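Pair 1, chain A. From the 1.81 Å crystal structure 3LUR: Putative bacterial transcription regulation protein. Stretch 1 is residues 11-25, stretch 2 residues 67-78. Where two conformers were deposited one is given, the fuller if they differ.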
# COMPACT_ATOMS: atom_id res chain seq x y z
N SER A 11 -9.86 -10.50 -6.38
CA SER A 11 -8.83 -10.92 -5.45
C SER A 11 -7.52 -10.92 -6.21
O SER A 11 -7.46 -11.34 -7.36
CB SER A 11 -9.12 -12.28 -4.85
OG SER A 11 -10.28 -12.22 -4.04
N LEU A 12 -6.47 -10.46 -5.56
CA LEU A 12 -5.18 -10.39 -6.23
C LEU A 12 -4.12 -11.14 -5.46
O LEU A 12 -4.23 -11.32 -4.26
CB LEU A 12 -4.76 -8.93 -6.37
CG LEU A 12 -5.66 -8.04 -7.22
CD1 LEU A 12 -5.22 -6.62 -7.09
CD2 LEU A 12 -5.71 -8.46 -8.69
N THR A 13 -3.12 -11.62 -6.19
CA THR A 13 -1.99 -12.27 -5.57
C THR A 13 -0.89 -11.22 -5.45
O THR A 13 -0.46 -10.64 -6.46
CB THR A 13 -1.49 -13.44 -6.38
OG1 THR A 13 -2.49 -14.46 -6.40
CG2 THR A 13 -0.23 -14.01 -5.78
N LEU A 14 -0.45 -10.96 -4.22
CA LEU A 14 0.62 -9.97 -3.99
C LEU A 14 1.90 -10.68 -3.58
O LEU A 14 1.87 -11.60 -2.76
CB LEU A 14 0.19 -8.99 -2.92
CG LEU A 14 -1.07 -8.20 -3.21
CD1 LEU A 14 -1.30 -7.16 -2.12
CD2 LEU A 14 -0.99 -7.49 -4.56
N VAL A 15 3.00 -10.32 -4.23
CA VAL A 15 4.29 -10.94 -4.03
C VAL A 15 5.19 -9.84 -3.47
O VAL A 15 5.31 -8.76 -4.06
CB VAL A 15 4.91 -11.44 -5.36
CG1 VAL A 15 6.23 -12.16 -5.10
CG2 VAL A 15 3.94 -12.38 -6.15
N GLY A 16 5.83 -10.11 -2.36
CA GLY A 16 6.68 -9.10 -1.78
C GLY A 16 7.30 -9.47 -0.46
O GLY A 16 7.46 -10.66 -0.13
N ILE A 17 7.64 -8.44 0.31
CA ILE A 17 8.32 -8.59 1.58
C ILE A 17 7.60 -7.77 2.62
O ILE A 17 7.26 -6.61 2.38
CB ILE A 17 9.80 -8.11 1.50
CG1 ILE A 17 10.57 -8.91 0.45
CG2 ILE A 17 10.48 -8.31 2.84
CD1 ILE A 17 10.71 -10.41 0.82
N LYS A 18 7.42 -8.37 3.80
CA LYS A 18 6.67 -7.74 4.86
C LYS A 18 7.56 -7.45 6.07
O LYS A 18 8.43 -8.23 6.40
CB LYS A 18 5.49 -8.63 5.28
CG LYS A 18 4.55 -7.99 6.29
CD LYS A 18 3.33 -8.87 6.61
CE LYS A 18 3.57 -9.85 7.74
NZ LYS A 18 2.25 -10.34 8.29
N GLU A 19 7.32 -6.31 6.71
CA GLU A 19 7.97 -5.96 7.99
C GLU A 19 6.84 -5.63 8.95
O GLU A 19 5.84 -5.07 8.54
CB GLU A 19 8.93 -4.79 7.85
CG GLU A 19 10.23 -5.21 7.22
CD GLU A 19 11.34 -4.16 7.32
OE1 GLU A 19 11.07 -3.00 7.75
OE2 GLU A 19 12.47 -4.50 6.94
N THR A 20 6.98 -6.01 10.21
CA THR A 20 5.94 -5.77 11.19
C THR A 20 6.49 -4.84 12.23
O THR A 20 7.61 -5.01 12.72
CB THR A 20 5.45 -7.09 11.83
OG1 THR A 20 4.96 -7.95 10.80
CG2 THR A 20 4.33 -6.84 12.88
N TYR A 21 5.70 -3.82 12.55
CA TYR A 21 6.07 -2.83 13.53
C TYR A 21 5.09 -2.86 14.70
O TYR A 21 3.97 -3.39 14.58
CB TYR A 21 6.08 -1.48 12.86
CG TYR A 21 6.84 -1.50 11.57
CD1 TYR A 21 8.21 -1.58 11.56
CD2 TYR A 21 6.17 -1.43 10.34
CE1 TYR A 21 8.92 -1.59 10.36
CE2 TYR A 21 6.86 -1.43 9.16
CZ TYR A 21 8.24 -1.51 9.18
OH TYR A 21 8.94 -1.51 8.00
N GLU A 22 5.53 -2.27 15.80
CA GLU A 22 4.77 -2.27 17.06
C GLU A 22 3.37 -1.67 16.93
O GLU A 22 2.42 -2.15 17.55
CB GLU A 22 5.57 -1.56 18.17
N ASN A 23 3.26 -0.63 16.11
CA ASN A 23 2.00 0.06 15.88
C ASN A 23 2.10 1.01 14.67
O ASN A 23 3.16 1.08 14.00
CB ASN A 23 1.60 0.85 17.13
CG ASN A 23 2.72 1.75 17.62
OD1 ASN A 23 3.38 2.42 16.82
ND2 ASN A 23 2.96 1.76 18.92
N GLY A 24 1.01 1.70 14.38
CA GLY A 24 0.94 2.63 13.26
C GLY A 24 2.01 3.71 13.20
O GLY A 24 2.56 3.97 12.13
N ARG A 25 2.29 4.36 14.32
CA ARG A 25 3.32 5.42 14.34
C ARG A 25 4.73 4.91 14.15
O ARG A 25 5.51 5.54 13.42
CB ARG A 25 3.25 6.35 15.58
CG ARG A 25 2.68 7.77 15.28
CD ARG A 25 1.20 7.73 14.86
NE ARG A 25 0.65 9.06 14.57
CZ ARG A 25 0.25 9.45 13.36
N ASP A 67 -3.19 -8.05 16.87
CA ASP A 67 -2.73 -7.60 18.19
C ASP A 67 -2.41 -6.10 18.29
O ASP A 67 -1.77 -5.68 19.25
CB ASP A 67 -1.51 -8.41 18.63
N GLY A 68 -2.84 -5.31 17.31
CA GLY A 68 -2.59 -3.86 17.34
C GLY A 68 -1.35 -3.45 16.54
O GLY A 68 -1.14 -2.27 16.26
N LYS A 69 -0.54 -4.43 16.17
CA LYS A 69 0.66 -4.15 15.39
C LYS A 69 0.29 -3.73 13.98
O LYS A 69 -0.84 -3.86 13.57
CB LYS A 69 1.60 -5.37 15.36
CG LYS A 69 2.28 -5.63 16.71
CD LYS A 69 3.09 -6.92 16.69
CE LYS A 69 3.84 -7.14 18.01
NZ LYS A 69 4.98 -6.19 18.18
N MSE A 70 1.27 -3.18 13.27
CA MSE A 70 1.04 -2.75 11.91
C MSE A 70 2.16 -3.31 11.05
O MSE A 70 3.35 -3.06 11.34
CB MSE A 70 1.04 -1.22 11.84
CG MSE A 70 0.97 -0.65 10.44
SE MSE A 70 -0.74 -0.92 9.58
CE MSE A 70 -1.90 0.14 10.75
N SER A 71 1.79 -4.07 10.03
CA SER A 71 2.76 -4.57 9.06
C SER A 71 2.70 -3.75 7.78
O SER A 71 1.67 -3.18 7.44
CB SER A 71 2.49 -6.05 8.75
OG SER A 71 2.74 -6.86 9.88
N TYR A 72 3.82 -3.66 7.09
CA TYR A 72 3.87 -2.99 5.84
C TYR A 72 4.52 -3.96 4.87
O TYR A 72 5.58 -4.49 5.18
CB TYR A 72 4.75 -1.78 5.95
CG TYR A 72 4.74 -0.86 4.79
CD1 TYR A 72 3.72 0.07 4.65
CD2 TYR A 72 5.77 -0.85 3.86
CE1 TYR A 72 3.72 0.98 3.62
CE2 TYR A 72 5.78 0.06 2.82
CZ TYR A 72 4.76 0.99 2.71
OH TYR A 72 4.73 1.93 1.71
N MSE A 73 3.88 -4.19 3.75
CA MSE A 73 4.44 -5.07 2.75
C MSE A 73 4.70 -4.33 1.46
O MSE A 73 3.81 -3.70 0.87
CB MSE A 73 3.53 -6.29 2.53
CG MSE A 73 4.03 -7.28 1.52
SE MSE A 73 2.60 -8.59 1.22
CE MSE A 73 3.49 -9.72 -0.04
N ILE A 74 5.95 -4.38 1.01
CA ILE A 74 6.30 -3.83 -0.29
C ILE A 74 6.02 -4.98 -1.25
O ILE A 74 6.55 -6.08 -1.07
CB ILE A 74 7.76 -3.40 -0.31
CG1 ILE A 74 7.91 -2.18 0.60
CG2 ILE A 74 8.26 -3.11 -1.75
CD1 ILE A 74 9.35 -1.73 0.82
N ALA A 75 5.19 -4.74 -2.25
CA ALA A 75 4.74 -5.83 -3.08
C ALA A 75 4.25 -5.39 -4.45
O ALA A 75 3.92 -4.20 -4.68
CB ALA A 75 3.57 -6.52 -2.36
N VAL A 76 4.16 -6.36 -5.33
CA VAL A 76 3.58 -6.16 -6.66
C VAL A 76 2.52 -7.21 -6.88
O VAL A 76 2.55 -8.28 -6.27
CB VAL A 76 4.62 -6.28 -7.80
CG1 VAL A 76 5.70 -5.22 -7.67
CG2 VAL A 76 5.24 -7.70 -7.87
N THR A 77 1.56 -6.91 -7.76
CA THR A 77 0.57 -7.89 -8.15
C THR A 77 1.27 -8.83 -9.10
O THR A 77 1.94 -8.40 -10.07
CB THR A 77 -0.62 -7.28 -8.84
OG1 THR A 77 -0.17 -6.53 -9.97
CG2 THR A 77 -1.40 -6.41 -7.90
N GLY A 78 1.17 -10.13 -8.81
CA GLY A 78 1.81 -11.14 -9.62
C GLY A 78 0.97 -12.37 -9.83
O GLY A 78 -0.13 -12.49 -9.29
O HOH W 1 -2.67 -10.92 -9.07

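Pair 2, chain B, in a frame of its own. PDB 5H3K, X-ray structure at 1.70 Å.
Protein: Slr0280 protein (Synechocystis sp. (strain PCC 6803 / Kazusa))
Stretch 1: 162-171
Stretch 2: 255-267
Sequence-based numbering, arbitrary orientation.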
# COMPACT_ATOMS: atom_id res chain seq x y z
N SER B 162 27.05 -18.79 -11.19
CA SER B 162 26.08 -19.59 -11.94
C SER B 162 24.82 -18.78 -12.26
O SER B 162 24.24 -18.92 -13.34
CB SER B 162 25.71 -20.85 -11.15
OG SER B 162 25.05 -20.52 -9.93
N TRP B 163 24.43 -17.92 -11.33
CA TRP B 163 23.17 -17.19 -11.45
C TRP B 163 23.30 -15.74 -11.92
O TRP B 163 22.29 -15.04 -12.04
CB TRP B 163 22.43 -17.23 -10.12
CG TRP B 163 23.35 -17.25 -8.94
CD1 TRP B 163 23.60 -18.31 -8.12
CD2 TRP B 163 24.13 -16.16 -8.45
NE1 TRP B 163 24.50 -17.95 -7.13
CE2 TRP B 163 24.84 -16.64 -7.32
CE3 TRP B 163 24.30 -14.84 -8.85
CZ2 TRP B 163 25.71 -15.82 -6.59
CZ3 TRP B 163 25.16 -14.03 -8.13
CH2 TRP B 163 25.86 -14.53 -7.01
N GLY B 164 24.52 -15.30 -12.17
CA GLY B 164 24.74 -13.94 -12.65
C GLY B 164 26.13 -13.44 -12.34
O GLY B 164 27.12 -14.06 -12.74
N GLU B 165 26.22 -12.32 -11.65
CA GLU B 165 27.52 -11.75 -11.31
C GLU B 165 27.54 -11.20 -9.90
O GLU B 165 26.50 -10.83 -9.35
CB GLU B 165 27.91 -10.65 -12.29
CG GLU B 165 28.26 -11.13 -13.68
CD GLU B 165 28.52 -9.98 -14.63
OE1 GLU B 165 27.63 -9.68 -15.46
OE2 GLU B 165 29.61 -9.37 -14.53
N ARG B 166 28.73 -11.12 -9.33
CA ARG B 166 28.88 -10.69 -7.95
C ARG B 166 29.91 -9.58 -7.88
O ARG B 166 30.96 -9.64 -8.53
CB ARG B 166 29.32 -11.87 -7.09
CG ARG B 166 29.94 -11.48 -5.76
CD ARG B 166 30.12 -12.72 -4.89
NE ARG B 166 28.84 -13.19 -4.36
CZ ARG B 166 28.66 -14.35 -3.74
NH1 ARG B 166 29.68 -15.19 -3.60
NH2 ARG B 166 27.46 -14.68 -3.29
N VAL B 167 29.60 -8.55 -7.10
CA VAL B 167 30.57 -7.50 -6.81
C VAL B 167 30.82 -7.52 -5.31
O VAL B 167 29.89 -7.56 -4.51
CB VAL B 167 30.04 -6.11 -7.23
CG1 VAL B 167 31.03 -5.02 -6.84
CG2 VAL B 167 29.76 -6.09 -8.73
N VAL B 168 32.09 -7.51 -4.92
CA VAL B 168 32.43 -7.56 -3.51
C VAL B 168 33.20 -6.30 -3.10
O VAL B 168 34.23 -5.97 -3.69
CB VAL B 168 33.28 -8.81 -3.17
CG1 VAL B 168 33.74 -8.78 -1.72
CG2 VAL B 168 32.48 -10.08 -3.46
N LEU B 169 32.67 -5.58 -2.11
CA LEU B 169 33.40 -4.46 -1.54
C LEU B 169 34.02 -4.91 -0.22
O LEU B 169 33.28 -5.16 0.74
CB LEU B 169 32.47 -3.28 -1.25
CG LEU B 169 31.98 -2.35 -2.35
CD1 LEU B 169 31.83 -3.04 -3.67
CD2 LEU B 169 30.65 -1.80 -1.91
N GLU B 170 35.35 -5.00 -0.16
CA GLU B 170 36.02 -5.22 1.12
C GLU B 170 36.06 -3.92 1.91
O GLU B 170 36.42 -2.86 1.38
CB GLU B 170 37.44 -5.78 0.94
CG GLU B 170 38.17 -5.96 2.29
CD GLU B 170 39.50 -6.68 2.18
OE1 GLU B 170 39.70 -7.44 1.20
OE2 GLU B 170 40.35 -6.50 3.08
N LEU B 171 35.67 -3.99 3.18
CA LEU B 171 35.53 -2.80 4.01
C LEU B 171 36.43 -2.87 5.24
O LEU B 171 36.73 -3.96 5.72
CB LEU B 171 34.09 -2.67 4.49
CG LEU B 171 33.02 -2.68 3.40
CD1 LEU B 171 31.63 -2.72 4.03
CD2 LEU B 171 33.19 -1.45 2.52
N SER B 255 35.57 -11.15 8.34
CA SER B 255 36.89 -11.78 8.15
C SER B 255 37.25 -12.06 6.70
O SER B 255 37.37 -13.22 6.30
CB SER B 255 36.96 -13.08 8.96
OG SER B 255 36.58 -12.85 10.30
N PRO B 256 37.40 -10.99 5.88
CA PRO B 256 37.28 -9.59 6.28
C PRO B 256 35.86 -9.07 6.06
O PRO B 256 35.06 -9.72 5.36
CB PRO B 256 38.24 -8.90 5.31
CG PRO B 256 38.06 -9.68 4.04
CD PRO B 256 37.77 -11.12 4.46
N PHE B 257 35.55 -7.93 6.66
CA PHE B 257 34.26 -7.27 6.43
C PHE B 257 34.06 -7.09 4.92
O PHE B 257 34.96 -6.59 4.23
CB PHE B 257 34.24 -5.90 7.09
CG PHE B 257 34.28 -5.93 8.59
CD1 PHE B 257 35.24 -5.20 9.28
CD2 PHE B 257 33.35 -6.66 9.32
CE1 PHE B 257 35.29 -5.20 10.66
CE2 PHE B 257 33.39 -6.66 10.72
CZ PHE B 257 34.36 -5.94 11.39
N ARG B 258 32.90 -7.48 4.41
CA ARG B 258 32.61 -7.38 2.98
C ARG B 258 31.14 -7.07 2.75
O ARG B 258 30.26 -7.64 3.41
CB ARG B 258 32.95 -8.70 2.28
CG ARG B 258 34.44 -8.95 2.02
CD ARG B 258 34.70 -10.41 1.68
NE ARG B 258 34.70 -11.24 2.88
CZ ARG B 258 34.72 -12.57 2.88
NH1 ARG B 258 34.73 -13.23 1.73
NH2 ARG B 258 34.71 -13.24 4.02
N LEU B 259 30.86 -6.17 1.81
CA LEU B 259 29.50 -6.04 1.31
C LEU B 259 29.45 -6.82 0.00
O LEU B 259 30.23 -6.56 -0.92
CB LEU B 259 29.12 -4.57 1.07
CG LEU B 259 27.63 -4.33 0.79
CD1 LEU B 259 26.79 -4.60 2.03
CD2 LEU B 259 27.36 -2.93 0.26
N VAL B 260 28.56 -7.81 -0.07
CA VAL B 260 28.46 -8.66 -1.24
C VAL B 260 27.24 -8.26 -2.06
O VAL B 260 26.11 -8.28 -1.55
CB VAL B 260 28.35 -10.13 -0.83
CG1 VAL B 260 28.29 -11.02 -2.05
CG2 VAL B 260 29.52 -10.52 0.04
N ILE B 261 27.45 -7.88 -3.31
CA ILE B 261 26.35 -7.48 -4.18
C ILE B 261 26.15 -8.48 -5.30
O ILE B 261 26.97 -8.58 -6.22
CB ILE B 261 26.59 -6.09 -4.79
CG1 ILE B 261 26.80 -5.05 -3.69
CG2 ILE B 261 25.43 -5.69 -5.70
CD1 ILE B 261 27.43 -3.74 -4.19
N ASP B 262 25.06 -9.24 -5.24
CA ASP B 262 24.79 -10.24 -6.26
C ASP B 262 23.73 -9.75 -7.24
O ASP B 262 22.68 -9.24 -6.83
CB ASP B 262 24.35 -11.56 -5.62
CG ASP B 262 25.44 -12.20 -4.77
OD1 ASP B 262 26.62 -12.11 -5.15
OD2 ASP B 262 25.11 -12.81 -3.73
N ALA B 263 24.01 -9.87 -8.54
CA ALA B 263 23.02 -9.56 -9.57
C ALA B 263 22.45 -10.87 -10.11
O ALA B 263 23.17 -11.69 -10.67
CB ALA B 263 23.64 -8.74 -10.69
N ARG B 264 21.14 -11.07 -9.94
CA ARG B 264 20.50 -12.32 -10.35
C ARG B 264 19.01 -12.10 -10.59
O ARG B 264 18.43 -11.11 -10.12
CB ARG B 264 20.73 -13.41 -9.28
CG ARG B 264 20.11 -13.09 -7.93
CD ARG B 264 20.60 -14.03 -6.82
NE ARG B 264 20.32 -15.42 -7.13
CZ ARG B 264 20.78 -16.45 -6.43
NH1 ARG B 264 21.54 -16.24 -5.36
NH2 ARG B 264 20.47 -17.69 -6.79
N ALA B 265 18.39 -13.02 -11.32
CA ALA B 265 16.97 -12.91 -11.65
C ALA B 265 16.06 -13.55 -10.58
O ALA B 265 14.90 -13.17 -10.44
CB ALA B 265 16.68 -13.52 -13.02
N ASP B 266 16.58 -14.52 -9.84
CA ASP B 266 15.77 -15.19 -8.82
C ASP B 266 15.96 -14.56 -7.43
O ASP B 266 16.67 -15.10 -6.58
CB ASP B 266 16.04 -16.69 -8.80
CG ASP B 266 17.52 -17.02 -8.66
OD1 ASP B 266 18.35 -16.22 -9.14
OD2 ASP B 266 17.84 -18.06 -8.06
N ALA B 267 15.31 -13.42 -7.22
CA ALA B 267 15.46 -12.63 -6.00
C ALA B 267 14.14 -11.92 -5.80
O ALA B 267 13.38 -11.77 -6.76
CB ALA B 267 16.58 -11.61 -6.18
O HOH W 2 19.91 -15.30 -12.43
O HOH W 3 37.94 -6.55 7.64

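Both pairs are two neighbouring strands of an antiparallel sheet. Superposing N, CA and C of 14 central residues gives an RMSD of 0.6 Å. The strand axes approach to 4.5 Å in pair 1 and 4.6 Å in pair 2, with angles of 144° and 168° between their N-to-C directions. The register also coincides: Ile17(A)–Ile74(A) matches Glu165(B)–Ala263(B), Glu19(A)–Tyr72(A) matches Val167(B)–Ile261(B), and Tyr21(A)–Met70(A) matches Leu169(B)–Leu259(B). All are hydrogen-bonded pairs, each closed by two backbone bonds. At the middle one, Glu19(A) N to Tyr72(A) O and Tyr72(A) N to Glu19(A) O are both 2.9 Å; in pair 2, Val167(B) N to Ile261(B) O is 2.8 Å and Ile261(B) N to Val167(B) O 2.7 Å. The bond from Glu165(B) N to Ala263(B) O is longer, 3.3 Å, where Ile17(A) N to Ile74(A) O is 2.9 Å.

The side chains of these three pairs share one face. Pair 2 fills much of it with aliphatic groups: Val167(B) CB lies 4.2 Å from Ile261(B) CB, and Leu169(B) CD2 is 4.1 Å from Leu259(B) CD2 and 4.4 Å from Ile261(B) CD1. At these positions pair 1 has the larger, partly polar Glu19(A), Tyr21(A) and Tyr72(A). The edge of the Tyr21(A) ring meets its neighbour, CE2 lying 3.9 Å from Tyr72(A) CB, while Tyr21(A) OH donates to Glu19(A) OE1 at 2.6 Å. That bond runs along one strand, between residues two apart, and gives the carboxylate a partner on a face where pair 2 has Val167(B). At the third pair the polarity is reversed: the apolar Ile17(A) and Ile74(A) are matched by Glu165(B), whose end leads away, and the smaller Ala263(B).

The other face carries the non-hydrogen-bonded pairs. Lys18(A) and Arg166(B) match closely (CA 0.1 Å, side-chain centres 1.3 Å apart), yet their cross-strand partners differ. Opposite Arg166(B) stands Asp262(B), and a salt bridge forms: Arg166(B) NE to Asp262(B) OD1 is 2.6 Å, and Arg166(B) NH2 to Asp262(B) OD2 is 3.0 Å at 177°. The matching partner in pair 1 is the selenomethionine Met73(A), so contact there is through carbon, with Lys18(A) CB 4.1 Å from Met73(A) CB. One step along, Thr20(A) OG1 and Ser71(A) OG are hydrogen-bonded at 2.6 Å; the matched Val168(B) and Val260(B) offer no hydroxyls.

Gly16(A) and Gly164(B) coincide within 0.6 Å, and both sit tight against the opposite strand. An ideal CB would fall 1.9 Å from Ile74(A) O in pair 1 and 2.0 Å from Ala263(B) O in pair 2. The extended Met73(A) side chain (t, t, t) reaches alongside the glycine, with Met73(A) CE 3.3 Å from Gly16(A) N, and an ideal CB on Gly16(A) would sit tight against that CE at 3.4 Å.

Beside the glycine, the matched backbones carry side chains that diverge: the centres of Val15(A) and Trp163(B) are 6.0 Å apart although their CA atoms differ by 0.4 Å. Trp163(B) receives the guanidinium of Arg264(B) flat on its face, centres 3.8 Å apart and planes at 15°. Ala75(A), at the position of Arg264(B), instead packs its CB 4.2 Å from Leu14(A) CB.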